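Local coordinates for sensor protein (PDB 3BWL) that is probably a sensor histidine kinase that autophosphorylates a histidine from ATP, represented here by its PAS domain with an indole-3-carbaldehyde bound in the pocket, at residues A[79-82]-A[83-87]. Residues are numbered along the deposited sequence; the frame is centred on the assembly and turned at random.
Sequences SGFS and VDERR
The guanidinium of Arg87 lies over one face of the Phe81 ring, planes at 24° and centres 4.3 Å apart, in an off-centre cation-pi stack; Glu85 O sits at the ring's edge and Glu85 OE2 at the guanidinium's, each in plane. This local contact lies in the loop linking helix 71-79 to strand 86-94, an outer strand of the PAS-domain sheet, with Phe81 also packing on Leu107. With CG anti to the carbonyl carbon (chi1 -67°) and the chain extended to NE, Arg87 lays its aliphatic part over the CZ rim of that same face, CG 3.5 Å from Phe81 CZ. Its salt bridge reaches Glu85 OE2 from one face of the carboxylate, NE making the short, straight bond (2.8 Å) and NH2 a longer, bent one. An alanine here is likely to cost the Phe81 face its guanidinium and leave Glu85 OE2 without its charged mate. Ser82 to Glu85 form a type II beta turn, closed by Glu85 N to Ser82 O at 3.1 Å. Ser82 N gives a nearly straight bond (2.9 Å, 167°) to the anti side of Glu85 OE1. A water bridges three residues, donating to Gly80 O and Glu85 OE1 and accepting from Ser82 OG at 3.0 Å.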
loop_
_atom_site.group_PDB
_atom_site.type_symbol
_atom_site.label_atom_id
_atom_site.label_comp_id
_atom_site.label_asym_id
_atom_site.label_seq_id
_atom_site.Cartn_x
_atom_site.Cartn_y
_atom_site.Cartn_z
ATOM N N SER A 79 7.259 -7.121 -19.929
ATOM C CA SER A 79 6.536 -7.640 -21.103
ATOM C C SER A 79 5.924 -9.031 -20.855
ATOM O O SER A 79 4.966 -9.406 -21.524
ATOM C CB SER A 79 7.429 -7.640 -22.348
ATOM O OG SER A 79 8.519 -8.519 -22.172
ATOM N N GLY A 80 6.472 -9.785 -19.893
ATOM C CA GLY A 80 5.966 -11.127 -19.588
ATOM C C GLY A 80 4.673 -11.134 -18.757
ATOM O O GLY A 80 4.000 -12.145 -18.695
ATOM N N PHE A 81 4.325 -10.013 -18.130
ATOM C CA PHE A 81 3.090 -9.909 -17.295
ATOM C C PHE A 81 1.794 -9.868 -18.095
ATOM O O PHE A 81 1.660 -9.079 -19.044
ATOM C CB PHE A 81 3.153 -8.644 -16.427
ATOM C CG PHE A 81 3.895 -8.828 -15.156
ATOM C CD1 PHE A 81 5.283 -8.962 -15.158
ATOM C CD2 PHE A 81 3.205 -8.841 -13.922
ATOM C CE1 PHE A 81 5.994 -9.112 -13.965
ATOM C CE2 PHE A 81 3.938 -8.999 -12.710
ATOM C CZ PHE A 81 5.305 -9.133 -12.749
ATOM N N SER A 82 0.852 -10.726 -17.716
ATOM C CA SER A 82 -0.524 -10.571 -18.138
ATOM C C SER A 82 -1.208 -9.519 -17.260
ATOM O O SER A 82 -0.776 -9.270 -16.149
ATOM C CB SER A 82 -1.222 -11.904 -17.967
ATOM O OG SER A 82 -0.702 -12.814 -18.918
ATOM N N VAL A 83 -2.259 -8.885 -17.771
ATOM C CA VAL A 83 -3.035 -7.960 -16.934
ATOM C C VAL A 83 -3.517 -8.706 -15.686
ATOM O O VAL A 83 -4.023 -9.831 -15.784
ATOM C CB VAL A 83 -4.256 -7.323 -17.694
ATOM C CG1 VAL A 83 -5.085 -6.443 -16.759
ATOM C CG2 VAL A 83 -3.786 -6.515 -18.887
ATOM N N ASP A 84 -3.354 -8.055 -14.534
ATOM C CA ASP A 84 -3.720 -8.556 -13.186
ATOM C C ASP A 84 -2.789 -9.617 -12.588
ATOM O O ASP A 84 -3.015 -10.070 -11.447
ATOM C CB ASP A 84 -5.215 -8.959 -13.091
ATOM C CG ASP A 84 -6.152 -7.735 -13.072
ATOM O OD1 ASP A 84 -5.659 -6.593 -12.877
ATOM O OD2 ASP A 84 -7.392 -7.906 -13.244
ATOM N N GLU A 85 -1.729 -9.954 -13.324
ATOM C CA GLU A 85 -0.696 -10.871 -12.865
ATOM C C GLU A 85 0.179 -10.190 -11.833
ATOM O O GLU A 85 0.475 -9.001 -11.965
ATOM C CB GLU A 85 0.195 -11.386 -14.019
ATOM C CG GLU A 85 1.314 -12.375 -13.524
ATOM C CD GLU A 85 2.154 -12.965 -14.666
ATOM O OE1 GLU A 85 1.843 -12.669 -15.839
ATOM O OE2 GLU A 85 3.106 -13.752 -14.376
ATOM N N ARG A 86 0.548 -10.956 -10.805
ATOM C CA ARG A 86 1.484 -10.520 -9.754
ATOM C C ARG A 86 2.652 -11.480 -9.685
ATOM O O ARG A 86 2.494 -12.697 -9.879
ATOM C CB ARG A 86 0.804 -10.556 -8.379
ATOM C CG ARG A 86 -0.352 -9.612 -8.197
ATOM C CD ARG A 86 -0.969 -9.744 -6.805
ATOM N NE ARG A 86 -1.674 -11.028 -6.649
ATOM C CZ ARG A 86 -2.009 -11.603 -5.484
ATOM N NH1 ARG A 86 -1.682 -11.070 -4.296
ATOM N NH2 ARG A 86 -2.659 -12.759 -5.503
ATOM N N ARG A 87 3.835 -10.934 -9.412
ATOM C CA ARG A 87 5.050 -11.713 -9.201
ATOM C C ARG A 87 5.875 -11.090 -8.089
ATOM O O ARG A 87 5.897 -9.872 -7.945
ATOM C CB ARG A 87 5.920 -11.710 -10.457
ATOM C CG ARG A 87 5.329 -12.421 -11.605
ATOM C CD ARG A 87 6.427 -12.806 -12.605
ATOM N NE ARG A 87 5.802 -12.978 -13.893
ATOM C CZ ARG A 87 6.392 -12.741 -15.054
ATOM N NH1 ARG A 87 7.658 -12.329 -15.100
ATOM N NH2 ARG A 87 5.711 -12.934 -16.183
HETATM O O HOH W 1 1.957 -14.005 -18.025
#